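Local coordinates for protein transglutaminase elicitor (Phytophthora sojae, PDB 3TW5) that probably catalyses transglutaminase cross-linking of protein glutamine and lysine side chains and acts as a pathogen-derived elicitor of plant innate immunity, at residues 236-241 with 275-280; 24-29 with 209-214; 303-308 with 323-328; 221-226 with 330-335; 38-43 with 282-287. The protein carries 1 engineered substitution. One frame throughout, in Å; residues are numbered along the deposited sequence.

Interaction 1 (236-241 with 275-280)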
# COMPACT_ATOMS: atom_id res chain seq x y z
N ARG A 236 6.66 6.13 -1.49
CA ARG A 236 8.09 6.42 -1.36
C ARG A 236 8.35 7.92 -1.33
O ARG A 236 9.25 8.38 -0.62
CB ARG A 236 8.88 5.78 -2.50
CG ARG A 236 10.38 5.85 -2.32
CD ARG A 236 11.11 5.34 -3.54
NE ARG A 236 12.56 5.46 -3.40
CZ ARG A 236 13.44 5.00 -4.29
NH1 ARG A 236 13.03 4.39 -5.39
NH2 ARG A 236 14.74 5.15 -4.07
N GLY A 237 7.58 8.69 -2.09
CA GLY A 237 7.81 10.13 -2.18
C GLY A 237 6.73 10.96 -2.82
O GLY A 237 5.83 10.44 -3.49
N PHE A 238 6.84 12.27 -2.62
CA PHE A 238 5.90 13.25 -3.16
C PHE A 238 6.68 14.47 -3.63
O PHE A 238 7.45 15.05 -2.86
CB PHE A 238 4.88 13.63 -2.08
CG PHE A 238 4.04 14.83 -2.42
CD1 PHE A 238 2.94 14.71 -3.26
CD2 PHE A 238 4.33 16.07 -1.87
CE1 PHE A 238 2.14 15.82 -3.56
CE2 PHE A 238 3.54 17.19 -2.16
CZ PHE A 238 2.45 17.06 -3.01
N LYS A 239 6.49 14.85 -4.89
CA LYS A 239 7.16 16.02 -5.45
C LYS A 239 6.19 16.95 -6.18
O LYS A 239 5.36 16.50 -6.97
CB LYS A 239 8.30 15.60 -6.39
CG LYS A 239 9.20 16.76 -6.79
CD LYS A 239 10.32 16.32 -7.73
CE LYS A 239 11.25 17.50 -8.02
NZ LYS A 239 12.47 17.09 -8.75
N VAL A 240 6.30 18.24 -5.88
CA VAL A 240 5.53 19.27 -6.56
C VAL A 240 6.30 19.72 -7.79
O VAL A 240 7.44 20.18 -7.69
CB VAL A 240 5.25 20.49 -5.63
CG1 VAL A 240 4.43 21.55 -6.36
CG2 VAL A 240 4.55 20.04 -4.36
N TYR A 241 5.68 19.57 -8.96
CA TYR A 241 6.32 19.89 -10.23
C TYR A 241 6.00 21.29 -10.73
O TYR A 241 6.78 21.88 -11.48
CB TYR A 241 5.95 18.85 -11.29
CG TYR A 241 6.79 17.59 -11.25
CD1 TYR A 241 6.67 16.67 -10.20
CD2 TYR A 241 7.69 17.31 -12.27
CE1 TYR A 241 7.45 15.51 -10.17
CE2 TYR A 241 8.46 16.15 -12.25
CZ TYR A 241 8.34 15.26 -11.20
OH TYR A 241 9.10 14.11 -11.18
N SER A 275 1.58 17.83 -9.23
CA SER A 275 2.47 17.10 -8.34
C SER A 275 2.44 15.61 -8.66
O SER A 275 1.50 15.12 -9.27
CB SER A 275 2.09 17.33 -6.88
OG SER A 275 0.75 16.94 -6.63
N ARG A 276 3.49 14.90 -8.24
CA ARG A 276 3.60 13.47 -8.49
C ARG A 276 3.79 12.69 -7.19
O ARG A 276 4.65 13.02 -6.37
CB ARG A 276 4.73 13.18 -9.48
CG ARG A 276 5.31 11.77 -9.40
CD ARG A 276 6.28 11.51 -10.53
NE ARG A 276 5.60 10.92 -11.68
CZ ARG A 276 5.76 9.66 -12.08
NH1 ARG A 276 6.60 8.85 -11.44
NH2 ARG A 276 5.09 9.21 -13.13
N LEU A 277 2.96 11.66 -7.03
CA LEU A 277 3.09 10.72 -5.93
C LEU A 277 3.87 9.51 -6.44
O LEU A 277 3.64 9.04 -7.55
CB LEU A 277 1.71 10.30 -5.42
CG LEU A 277 1.62 9.58 -4.07
CD1 LEU A 277 2.07 10.49 -2.94
CD2 LEU A 277 0.19 9.10 -3.83
N SER A 278 4.79 9.01 -5.62
CA SER A 278 5.62 7.87 -6.01
C SER A 278 5.47 6.72 -5.02
O SER A 278 5.67 6.89 -3.82
CB SER A 278 7.09 8.29 -6.12
OG SER A 278 7.22 9.44 -6.93
N TRP A 279 5.12 5.54 -5.54
CA TRP A 279 4.91 4.37 -4.70
C TRP A 279 5.62 3.13 -5.24
O TRP A 279 6.03 3.09 -6.40
CB TRP A 279 3.42 4.09 -4.53
CG TRP A 279 2.70 3.78 -5.80
CD1 TRP A 279 2.59 2.57 -6.40
CD2 TRP A 279 1.98 4.71 -6.62
NE1 TRP A 279 1.84 2.67 -7.54
CE2 TRP A 279 1.46 3.97 -7.71
CE3 TRP A 279 1.73 6.08 -6.55
CZ2 TRP A 279 0.69 4.56 -8.71
CZ3 TRP A 279 0.96 6.67 -7.55
CH2 TRP A 279 0.46 5.91 -8.62
N ILE A 280 5.72 2.12 -4.38
CA ILE A 280 6.38 0.86 -4.70
C ILE A 280 5.34 -0.13 -5.21
O ILE A 280 4.24 -0.20 -4.67
CB ILE A 280 7.09 0.28 -3.46
CG1 ILE A 280 7.87 1.36 -2.70
CG2 ILE A 280 7.97 -0.89 -3.85
CD1 ILE A 280 8.96 2.08 -3.50

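Interaction 2 (24-29 with 209-214)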
# COMPACT_ATOMS: atom_id res chain seq x y z
N LYS A 24 3.04 28.39 0.86
CA LYS A 24 4.41 28.89 0.62
C LYS A 24 5.43 28.32 1.61
O LYS A 24 6.63 28.31 1.34
CB LYS A 24 4.44 30.42 0.64
N ASP A 25 4.94 27.84 2.76
CA ASP A 25 5.81 27.27 3.80
C ASP A 25 5.93 25.75 3.71
O ASP A 25 6.73 25.15 4.44
CB ASP A 25 5.31 27.69 5.19
CG ASP A 25 5.39 29.19 5.41
OD1 ASP A 25 6.14 29.87 4.68
OD2 ASP A 25 4.70 29.69 6.33
N LEU A 26 5.15 25.13 2.83
CA LEU A 26 5.22 23.68 2.63
C LEU A 26 6.40 23.30 1.75
O LEU A 26 6.77 24.05 0.85
CB LEU A 26 3.92 23.15 2.00
CG LEU A 26 2.67 23.06 2.87
CD1 LEU A 26 1.48 22.74 2.00
CD2 LEU A 26 2.81 22.02 3.98
N PRO A 27 7.01 22.13 2.02
CA PRO A 27 8.05 21.64 1.12
C PRO A 27 7.46 21.21 -0.22
O PRO A 27 6.28 20.88 -0.31
CB PRO A 27 8.62 20.43 1.87
CG PRO A 27 7.52 19.99 2.77
CD PRO A 27 6.82 21.24 3.18
N THR A 28 8.29 21.25 -1.26
CA THR A 28 7.85 20.89 -2.61
C THR A 28 8.39 19.51 -2.99
O THR A 28 8.14 19.02 -4.09
CB THR A 28 8.29 21.93 -3.65
OG1 THR A 28 9.72 22.01 -3.67
CG2 THR A 28 7.72 23.30 -3.31
N VAL A 29 9.14 18.91 -2.07
CA VAL A 29 9.70 17.57 -2.26
C VAL A 29 9.85 16.88 -0.90
O VAL A 29 10.29 17.49 0.09
CB VAL A 29 11.05 17.61 -3.04
CG1 VAL A 29 12.11 18.45 -2.30
CG2 VAL A 29 11.57 16.20 -3.32
N SER A 209 0.40 14.95 2.16
CA SER A 209 1.58 14.47 1.44
C SER A 209 2.83 15.30 1.73
O SER A 209 3.91 14.75 1.92
CB SER A 209 1.33 14.43 -0.07
OG SER A 209 0.20 13.62 -0.38
N ALA A 210 2.66 16.61 1.77
CA ALA A 210 3.77 17.53 2.03
C ALA A 210 4.28 17.45 3.46
O ALA A 210 5.49 17.44 3.69
CB ALA A 210 3.37 18.96 1.67
N ASN A 211 3.36 17.40 4.42
CA ASN A 211 3.71 17.30 5.84
C ASN A 211 4.35 15.96 6.21
O ASN A 211 5.40 15.93 6.86
CB ASN A 211 2.49 17.56 6.72
CG ASN A 211 2.24 19.04 6.96
OD1 ASN A 211 2.78 19.63 7.89
ND2 ASN A 211 1.41 19.65 6.12
N ILE A 212 3.74 14.85 5.78
CA ILE A 212 4.20 13.52 6.16
C ILE A 212 5.53 13.15 5.50
O ILE A 212 6.49 12.81 6.20
CB ILE A 212 3.11 12.43 5.92
CG1 ILE A 212 1.86 12.73 6.75
CG2 ILE A 212 3.64 11.04 6.26
CD1 ILE A 212 0.59 12.06 6.26
N LEU A 213 5.59 13.24 4.17
CA LEU A 213 6.82 12.94 3.43
C LEU A 213 7.91 14.01 3.61
O LEU A 213 9.10 13.69 3.65
CB LEU A 213 6.53 12.76 1.93
CG LEU A 213 6.02 11.44 1.32
CD1 LEU A 213 6.86 10.23 1.73
CD2 LEU A 213 4.56 11.21 1.61
N GLY A 214 7.50 15.27 3.72
CA GLY A 214 8.44 16.40 3.74
C GLY A 214 8.90 16.86 5.11
O GLY A 214 10.10 16.91 5.37

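Interaction 3 (303-308 with 323-328)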
# COMPACT_ATOMS: atom_id res chain seq x y z
N TYR A 303 0.95 11.59 -11.96
CA TYR A 303 0.76 13.02 -11.81
C TYR A 303 -0.67 13.32 -11.37
O TYR A 303 -1.60 12.59 -11.71
CB TYR A 303 1.08 13.76 -13.11
CG TYR A 303 2.55 13.80 -13.44
CD1 TYR A 303 3.42 14.65 -12.78
CD2 TYR A 303 3.07 12.97 -14.44
CE1 TYR A 303 4.78 14.69 -13.09
CE2 TYR A 303 4.43 12.99 -14.76
CZ TYR A 303 5.27 13.85 -14.09
OH TYR A 303 6.61 13.87 -14.41
N TYR A 304 -0.81 14.39 -10.59
CA TYR A 304 -2.12 14.86 -10.16
C TYR A 304 -2.20 16.36 -10.36
O TYR A 304 -1.25 17.10 -10.07
CB TYR A 304 -2.38 14.49 -8.70
CG TYR A 304 -2.37 13.00 -8.45
CD1 TYR A 304 -3.41 12.19 -8.90
CD2 TYR A 304 -1.31 12.40 -7.77
CE1 TYR A 304 -3.41 10.82 -8.68
CE2 TYR A 304 -1.30 11.03 -7.54
CZ TYR A 304 -2.35 10.25 -8.00
OH TYR A 304 -2.34 8.89 -7.78
N TYR A 305 -3.35 16.81 -10.85
CA TYR A 305 -3.56 18.20 -11.21
C TYR A 305 -4.75 18.72 -10.42
O TYR A 305 -5.83 18.13 -10.44
CB TYR A 305 -3.81 18.33 -12.72
CG TYR A 305 -2.89 17.47 -13.56
CD1 TYR A 305 -1.67 17.96 -14.02
CD2 TYR A 305 -3.24 16.16 -13.89
CE1 TYR A 305 -0.82 17.17 -14.79
CE2 TYR A 305 -2.40 15.36 -14.66
CZ TYR A 305 -1.19 15.87 -15.10
OH TYR A 305 -0.37 15.08 -15.86
N TYR A 306 -4.54 19.83 -9.72
CA TYR A 306 -5.58 20.40 -8.88
C TYR A 306 -5.40 21.89 -8.63
O TYR A 306 -4.29 22.42 -8.67
CB TYR A 306 -5.68 19.64 -7.54
CG TYR A 306 -4.37 19.36 -6.85
CD1 TYR A 306 -3.65 18.19 -7.12
CD2 TYR A 306 -3.84 20.24 -5.91
CE1 TYR A 306 -2.45 17.91 -6.48
CE2 TYR A 306 -2.64 19.98 -5.26
CZ TYR A 306 -1.95 18.82 -5.55
OH TYR A 306 -0.76 18.56 -4.91
N LEU A 307 -6.52 22.57 -8.41
CA LEU A 307 -6.53 23.95 -7.96
C LEU A 307 -6.60 23.95 -6.44
O LEU A 307 -7.49 23.33 -5.87
CB LEU A 307 -7.73 24.71 -8.52
CG LEU A 307 -7.86 25.01 -10.02
CD1 LEU A 307 -9.26 25.52 -10.33
CD2 LEU A 307 -6.80 26.01 -10.47
N LEU A 308 -5.67 24.64 -5.80
CA LEU A 308 -5.75 24.85 -4.36
C LEU A 308 -6.38 26.21 -4.06
O LEU A 308 -6.07 27.20 -4.72
CB LEU A 308 -4.37 24.75 -3.71
CG LEU A 308 -3.71 23.37 -3.62
CD1 LEU A 308 -2.35 23.49 -2.94
CD2 LEU A 308 -4.59 22.37 -2.88
N TYR A 323 -8.13 18.36 -14.85
CA TYR A 323 -7.40 17.59 -15.87
C TYR A 323 -7.51 16.07 -15.75
O TYR A 323 -6.52 15.35 -15.93
CB TYR A 323 -5.91 17.99 -15.92
CG TYR A 323 -5.60 19.26 -16.69
CD1 TYR A 323 -6.38 19.66 -17.78
CD2 TYR A 323 -4.50 20.05 -16.34
CE1 TYR A 323 -6.08 20.83 -18.48
CE2 TYR A 323 -4.19 21.22 -17.04
CZ TYR A 323 -4.99 21.60 -18.11
OH TYR A 323 -4.69 22.75 -18.81
N GLY A 324 -8.71 15.57 -15.45
CA GLY A 324 -8.93 14.13 -15.40
C GLY A 324 -8.38 13.43 -14.17
O GLY A 324 -8.48 12.21 -14.06
N SER A 325 -7.79 14.20 -13.25
CA SER A 325 -7.52 13.71 -11.90
C SER A 325 -8.81 13.78 -11.08
O SER A 325 -8.83 13.52 -9.88
CB SER A 325 -6.41 14.52 -11.22
OG SER A 325 -5.13 14.06 -11.62
N ASP A 326 -9.89 14.15 -11.77
CA ASP A 326 -11.25 14.17 -11.24
C ASP A 326 -11.74 12.75 -10.92
O ASP A 326 -12.39 12.53 -9.89
CB ASP A 326 -12.18 14.84 -12.25
CG ASP A 326 -13.56 15.16 -11.68
OD1 ASP A 326 -13.63 15.87 -10.65
OD2 ASP A 326 -14.56 14.70 -12.27
N ASP A 327 -11.41 11.80 -11.79
CA ASP A 327 -11.76 10.39 -11.60
C ASP A 327 -10.57 9.59 -11.10
O ASP A 327 -10.73 8.56 -10.43
CB ASP A 327 -12.28 9.77 -12.90
CG ASP A 327 -13.59 10.39 -13.38
OD1 ASP A 327 -14.34 10.94 -12.54
OD2 ASP A 327 -13.86 10.34 -14.60
N ASP A 328 -9.37 10.06 -11.42
CA ASP A 328 -8.14 9.32 -11.16
C ASP A 328 -7.30 9.94 -10.04
O ASP A 328 -6.27 10.59 -10.29
CB ASP A 328 -7.32 9.19 -12.45
CG ASP A 328 -6.16 8.22 -12.32
OD1 ASP A 328 -6.16 7.37 -11.40
OD2 ASP A 328 -5.23 8.32 -13.15

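Interaction 4 (221-226 with 330-335)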
# COMPACT_ATOMS: atom_id res chain seq x y z
N VAL A 221 0.23 4.73 3.28
CA VAL A 221 -0.28 3.78 2.30
C VAL A 221 -1.45 4.42 1.55
O VAL A 221 -2.31 5.06 2.17
CB VAL A 221 -0.75 2.47 2.97
CG1 VAL A 221 -1.20 1.46 1.93
CG2 VAL A 221 0.35 1.87 3.83
N ALA A 222 -1.47 4.26 0.23
CA ALA A 222 -2.49 4.89 -0.61
C ALA A 222 -3.18 3.89 -1.53
O ALA A 222 -2.57 2.92 -1.97
CB ALA A 222 -1.88 6.01 -1.43
N ASP A 223 -4.47 4.14 -1.81
CA ASP A 223 -5.18 3.44 -2.87
C ASP A 223 -5.03 4.25 -4.14
O ASP A 223 -5.54 5.36 -4.24
CB ASP A 223 -6.66 3.26 -2.53
CG ASP A 223 -7.44 2.53 -3.64
OD1 ASP A 223 -6.82 1.96 -4.56
OD2 ASP A 223 -8.69 2.53 -3.58
N VAL A 224 -4.32 3.69 -5.11
CA VAL A 224 -3.94 4.44 -6.31
C VAL A 224 -4.76 4.09 -7.56
O VAL A 224 -4.52 4.65 -8.63
CB VAL A 224 -2.43 4.29 -6.60
CG1 VAL A 224 -1.61 4.97 -5.51
CG2 VAL A 224 -2.04 2.82 -6.76
N THR A 225 -5.72 3.18 -7.42
CA THR A 225 -6.56 2.78 -8.55
C THR A 225 -7.76 3.70 -8.78
O THR A 225 -8.05 4.07 -9.92
CB THR A 225 -7.05 1.31 -8.44
OG1 THR A 225 -7.55 1.06 -7.12
CG2 THR A 225 -5.92 0.35 -8.77
N ALA A 226 -8.44 4.06 -7.68
CA ALA A 226 -9.70 4.83 -7.73
C ALA A 226 -10.81 4.14 -8.53
O ALA A 226 -11.87 4.73 -8.76
CB ALA A 226 -9.45 6.26 -8.24
N PRO A 330 -6.26 9.20 -5.52
CA PRO A 330 -6.31 8.26 -4.40
C PRO A 330 -7.60 8.35 -3.58
O PRO A 330 -8.06 9.45 -3.26
CB PRO A 330 -5.11 8.67 -3.55
CG PRO A 330 -4.17 9.29 -4.50
CD PRO A 330 -5.03 10.02 -5.49
N ASP A 331 -8.17 7.19 -3.26
CA ASP A 331 -9.41 7.13 -2.48
C ASP A 331 -9.18 7.43 -1.00
O ASP A 331 -10.00 8.11 -0.38
CB ASP A 331 -10.09 5.76 -2.65
CG ASP A 331 -10.96 5.68 -3.90
OD1 ASP A 331 -11.61 6.69 -4.25
OD2 ASP A 331 -11.01 4.60 -4.53
N PHE A 332 -8.09 6.91 -0.45
CA PHE A 332 -7.76 7.10 0.96
C PHE A 332 -6.26 7.04 1.24
O PHE A 332 -5.48 6.52 0.44
CB PHE A 332 -8.50 6.08 1.83
CG PHE A 332 -8.40 4.66 1.33
CD1 PHE A 332 -7.24 3.91 1.52
CD2 PHE A 332 -9.48 4.07 0.69
CE1 PHE A 332 -7.15 2.60 1.06
CE2 PHE A 332 -9.41 2.75 0.23
CZ PHE A 332 -8.24 2.01 0.42
N LEU A 333 -5.87 7.60 2.39
CA LEU A 333 -4.49 7.56 2.88
C LEU A 333 -4.50 7.03 4.31
O LEU A 333 -5.30 7.47 5.13
CB LEU A 333 -3.89 8.97 2.89
CG LEU A 333 -3.21 9.62 1.67
CD1 LEU A 333 -4.09 9.66 0.43
CD2 LEU A 333 -2.77 11.03 2.04
N TRP A 334 -3.62 6.08 4.61
CA TRP A 334 -3.50 5.59 5.98
C TRP A 334 -2.08 5.25 6.39
O TRP A 334 -1.25 4.87 5.57
CB TRP A 334 -4.44 4.41 6.24
CG TRP A 334 -4.22 3.20 5.38
CD1 TRP A 334 -4.69 2.99 4.11
CD2 TRP A 334 -3.50 2.01 5.73
NE1 TRP A 334 -4.30 1.76 3.66
CE2 TRP A 334 -3.57 1.14 4.63
CE3 TRP A 334 -2.80 1.61 6.88
CZ2 TRP A 334 -2.96 -0.12 4.63
CZ3 TRP A 334 -2.19 0.35 6.88
CH2 TRP A 334 -2.28 -0.50 5.76
N LEU A 335 -1.80 5.41 7.69
CA LEU A 335 -0.50 5.08 8.26
C LEU A 335 -0.64 4.00 9.32
O LEU A 335 -1.57 4.05 10.14
CB LEU A 335 0.14 6.31 8.91
CG LEU A 335 0.25 7.63 8.15
CD1 LEU A 335 -1.00 8.48 8.36
CD2 LEU A 335 1.47 8.39 8.63

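Interaction 5 (38-43 with 282-287)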
# COMPACT_ATOMS: atom_id res chain seq x y z
N ALA A 38 9.95 -3.62 -1.95
CA ALA A 38 9.02 -4.21 -2.90
C ALA A 38 8.75 -5.67 -2.55
O ALA A 38 9.64 -6.37 -2.06
CB ALA A 38 9.56 -4.09 -4.31
N GLY A 39 7.53 -6.10 -2.81
CA GLY A 39 7.10 -7.47 -2.54
C GLY A 39 5.72 -7.69 -3.14
O GLY A 39 5.01 -6.73 -3.42
N PRO A 40 5.33 -8.96 -3.33
CA PRO A 40 4.04 -9.20 -3.97
C PRO A 40 2.87 -9.09 -3.00
O PRO A 40 3.07 -9.00 -1.78
CB PRO A 40 4.17 -10.63 -4.49
CG PRO A 40 5.15 -11.28 -3.60
CD PRO A 40 5.98 -10.21 -2.93
N TYR A 41 1.66 -9.09 -3.55
CA TYR A 41 0.44 -9.06 -2.76
C TYR A 41 -0.07 -10.48 -2.49
O TYR A 41 -1.21 -10.67 -2.07
CB TYR A 41 -0.63 -8.19 -3.43
CG TYR A 41 -1.20 -8.75 -4.72
CD1 TYR A 41 -2.49 -9.28 -4.76
CD2 TYR A 41 -0.45 -8.74 -5.90
CE1 TYR A 41 -3.02 -9.79 -5.94
CE2 TYR A 41 -0.97 -9.26 -7.09
CZ TYR A 41 -2.26 -9.77 -7.10
OH TYR A 41 -2.78 -10.28 -8.27
N TRP A 42 0.80 -11.46 -2.73
CA TRP A 42 0.54 -12.88 -2.46
C TRP A 42 -0.91 -13.28 -2.72
O TRP A 42 -1.65 -13.58 -1.79
CB TRP A 42 0.97 -13.24 -1.03
CG TRP A 42 2.42 -12.95 -0.81
CD1 TRP A 42 2.95 -11.88 -0.14
CD2 TRP A 42 3.53 -13.72 -1.28
NE1 TRP A 42 4.32 -11.95 -0.16
CE2 TRP A 42 4.70 -13.07 -0.85
CE3 TRP A 42 3.64 -14.91 -2.02
CZ2 TRP A 42 5.98 -13.56 -1.14
CZ3 TRP A 42 4.91 -15.40 -2.30
CH2 TRP A 42 6.07 -14.72 -1.86
N PRO A 43 -1.30 -13.29 -4.01
CA PRO A 43 -2.70 -13.40 -4.41
C PRO A 43 -3.39 -14.64 -3.85
O PRO A 43 -2.76 -15.69 -3.67
CB PRO A 43 -2.63 -13.49 -5.94
CG PRO A 43 -1.30 -12.97 -6.30
CD PRO A 43 -0.40 -13.34 -5.17
N GLU A 282 4.41 -4.32 -6.85
CA GLU A 282 4.66 -5.73 -6.56
C GLU A 282 5.70 -6.40 -7.46
O GLU A 282 5.78 -6.10 -8.66
CB GLU A 282 3.35 -6.52 -6.62
CG GLU A 282 2.33 -6.16 -5.53
CD GLU A 282 1.48 -4.92 -5.85
OE1 GLU A 282 1.68 -4.30 -6.91
OE2 GLU A 282 0.61 -4.58 -5.02
N THR A 283 6.48 -7.30 -6.87
CA THR A 283 7.46 -8.12 -7.60
C THR A 283 7.87 -9.36 -6.79
O THR A 283 7.83 -9.34 -5.56
CB THR A 283 8.74 -7.32 -7.99
OG1 THR A 283 9.62 -8.16 -8.75
CG2 THR A 283 9.47 -6.81 -6.75
N TYR A 284 8.27 -10.41 -7.50
CA TYR A 284 8.75 -11.63 -6.85
C TYR A 284 10.28 -11.73 -6.86
O TYR A 284 10.85 -12.78 -6.55
CB TYR A 284 8.12 -12.86 -7.49
CG TYR A 284 6.62 -12.98 -7.28
CD1 TYR A 284 6.11 -13.78 -6.26
CD2 TYR A 284 5.73 -12.31 -8.11
CE1 TYR A 284 4.73 -13.90 -6.07
CE2 TYR A 284 4.35 -12.42 -7.92
CZ TYR A 284 3.86 -13.21 -6.90
OH TYR A 284 2.50 -13.32 -6.72
N THR A 285 10.94 -10.62 -7.21
CA THR A 285 12.40 -10.58 -7.29
C THR A 285 13.03 -10.73 -5.90
O THR A 285 12.79 -9.93 -5.00
CB THR A 285 12.88 -9.28 -7.96
OG1 THR A 285 12.18 -9.09 -9.20
CG2 THR A 285 14.38 -9.33 -8.24
N ASP A 286 13.84 -11.77 -5.76
CA ASP A 286 14.50 -12.09 -4.49
C ASP A 286 15.67 -11.14 -4.21
O ASP A 286 16.16 -10.46 -5.12
CB ASP A 286 14.97 -13.55 -4.49
CG ASP A 286 15.26 -14.09 -3.10
OD1 ASP A 286 14.87 -13.44 -2.10
OD2 ASP A 286 15.87 -15.17 -3.01
N GLY A 287 16.10 -11.09 -2.95
CA GLY A 287 17.23 -10.27 -2.54
C GLY A 287 16.82 -8.97 -1.88
O GLY A 287 15.65 -8.59 -1.90

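Interaction 1 (236-241 with 275-280)
Gly-237 to Val-240 pairs antiparallel with Ser-275 to Ser-278, the short strand axes 4.7 Å apart and inclined at 166°. Lys-239 and Arg-276 exchange two backbone bonds: Lys-239 N to Arg-276 O is 3.0 Å and Arg-276 N to Lys-239 O is 2.8 Å. At Gly-237, Arg-236 enters through a classic beta bulge: Ser-278 O accepts from Arg-236 N at 2.6 Å and from Gly-237 N at 3.1 Å. Phe-238, Val-240, Leu-277 and Ser-275 share the face packed on helix 202-215. There Phe-238 CE1 lies 3.6 Å from Ser-275 OG, a hydroxyl bonded to Tyr-306 OH. On the face of Lys-239 and Arg-276, the Arg-276 chain lies beside Tyr-241, whose CE1 is 3.6 Å from Arg-276 CB; Tyr-303 meets Arg-276 in a cation-pi contact and Tyr-241 edge to face. Arg-236, extended, rests on Ile-280 CD1 and hydrogen-bonds through NH1 to Thr-299 OG1. The main chain therefore supplies the directional bonds, while one face is mainly apolar and the other carries charge.

Interaction 2 (24-29 with 209-214)
Leu-26 and Pro-27 meet helix 202-215 through Ala-210, Asn-211 and Gly-214, and no hydrogen bond crosses the contact. The apolar part rests on Ala-210, whose CB is touched by Leu-26 CD2 at 3.9 Å and by Pro-27 CD at 4.4 Å. Gly-214 has no side chain, which lets the proline ring settle on the helix backbone, Pro-27 CG lying 3.8 Å from Gly-214 CA. A second group sets carbon against polar atoms. Pro-27 CG sits 3.4 Å from Ala-210 O, which already accepts a weak bond from Gly-214 N within a stretch that widens to a pi-type turn. Leu-26 crosses Asn-211 at about a right angle, its CD2 3.5 Å from Asn-211 ND2. That amide is engaged elsewhere, ND2 with Ile-207 O and OD1 with Glu-20 N. Beyond the proline, Thr-28 bonds through its backbone to Val-240, tying the loop to the sheet as well. Shape complementarity at a small-residue surface thus seats the loop on the helix, while the Asn-211 amide and Ala-210 O find their bonds outside the contact.

Interaction 3 (303-308 with 323-328)
Tyr-305, Ser-325 and Tyr-323 carry this contact between strand 299-310 and the loop that leads away from its neighbour, strand 316-321. Tyr-305 gives up most surface, and its side chain crosses that of Tyr-323 at about a right angle. The two rings form a T-shaped pair: the edge of Tyr-323 is directed at the face of Tyr-305, with centroids 5.8 Å apart and planes at 85°. Near the base of the pair, Tyr-323 CB lies 3.8 Å from Tyr-305 CD2. Ser-325 meets both the backbone and the ring of the same tyrosine. With its OG anti to the carbonyl carbon (chi1 -82°), it accepts a weak hydrogen bond from Tyr-305 N at 3.4 Å, and the hydroxyl also lies 3.6 Å from Tyr-305 CD2. The preceding strand residue, Tyr-304, presents its ring edge to Asp-328 O, which lies in the ring plane 3.3 Å from CE1. Tyr-323 also meets Phe-255 edge to face and lies close to a bound cyclohexyl-propylsulfonic acid, probably from the crystallisation liquor. The arrangement is that of a beta hairpin, strands 299-310 and 316-321, whose outgoing loop stays against the early part of the first strand at Tyr-304 and Tyr-305.

Interaction 4 (221-226 with 330-335)
Val-221 and Ala-222 pair with Trp-334 and Leu-333 in a short, buried antiparallel bridge near the centre of the chain. Val-221 N donates to Trp-334 O at 2.7 Å and Trp-334 N returns the bond to Val-221 O at 3.0 Å, while Ala-222 and Leu-333 form the non-hydrogen-bonded pair. Beyond them the pairing slackens: Asp-223 N reaches Phe-332 O only weakly, at 3.4 Å. Val-221 lies alongside Trp-334 in a CH-pi contact, with CB over the face of the indole near its rim and 3.5 Å from CE2. Trp-334 NE1 is hydrogen-bonded to Asn-232 OD1. The bridge joins strands 221-223 and 333-336 of the antiparallel sheet, and helix 128-137 packs on both side chains, consistent with the papain-like architecture expected of the peptidase CA clan. Asp-223 makes a second CH-pi contact, its CB 3.8 Å from the centroid of the Phe-332 ring and over its face. Asp-223 CG is anti to the backbone N (chi1 180°). Its OD1 accepts from Thr-225 N at 3.3 Å, from above the carboxylate plane, which makes an Asx turn; Trp-231 N is a further donor. Asp-223 OD2 stands 3.3 Å from Asp-331 OD2, the carboxylate planes 58° apart.

Interaction 5 (38-43 with 282-287)
Tyr-284 reaches across to Pro-40, Trp-42 and Pro-43, and its ring is the chief side-chain element here. Its CG stands anti to the carbonyl carbon (chi1 -66°), and the ring lies with one face against Pro-40. Pro-40 CB sits over that face, offset toward the rim and 3.5 Å from Tyr-284 CZ, in a CH-pi contact. At its edge the same ring is directed at the face of Trp-42 in a T-shaped pair, with centroids 5.7 Å apart and planes at 84°; Pro-40 CG also lies over a face of that indole, so the proline touches both rings. The phenol and Pro-43 meet tip to tip, Tyr-284 OH being 3.3 Å from Pro-43 CD. Glu-282 CG, anti to the carbonyl carbon, approaches the edge of the Tyr-41 ring, 3.8 Å from CD2. Tyr-41 OH itself bonds to Thr-123 O. A CA-H...O contact joins Glu-282 CA to Gly-39 O at 3.3 Å, and the methyls Ala-38 CB and Thr-283 CG2 meet at 3.7 Å. With no conventional hydrogen bond across it, the junction of these two irregular loops relies on aromatic and proline surfaces meeting face and edge.

Interactions 1, 3 and 4 reach the same antiparallel sheet, but differently. Interaction 4 is the most buried, about 7 Å from the centre of the chain to the contact's centre, and like interaction 1 rests on regular strand pairing; interaction 3, about 21 Å out, has only a weak side-chain bond and a ring pair. Interactions 1 and 3 share neighbouring strands, joined by Ser-275 O with Tyr-304 N. Interaction 2 adds a helix to this region, touching interaction 1 through Thr-28 and Val-240. Interaction 5 lies on the opposite side of the chain's centre from interactions 2 and 3. Interactions 2 (a loop on a helix) and 5 (two loops) have no hydrogen bond across them and rest on carbon surfaces.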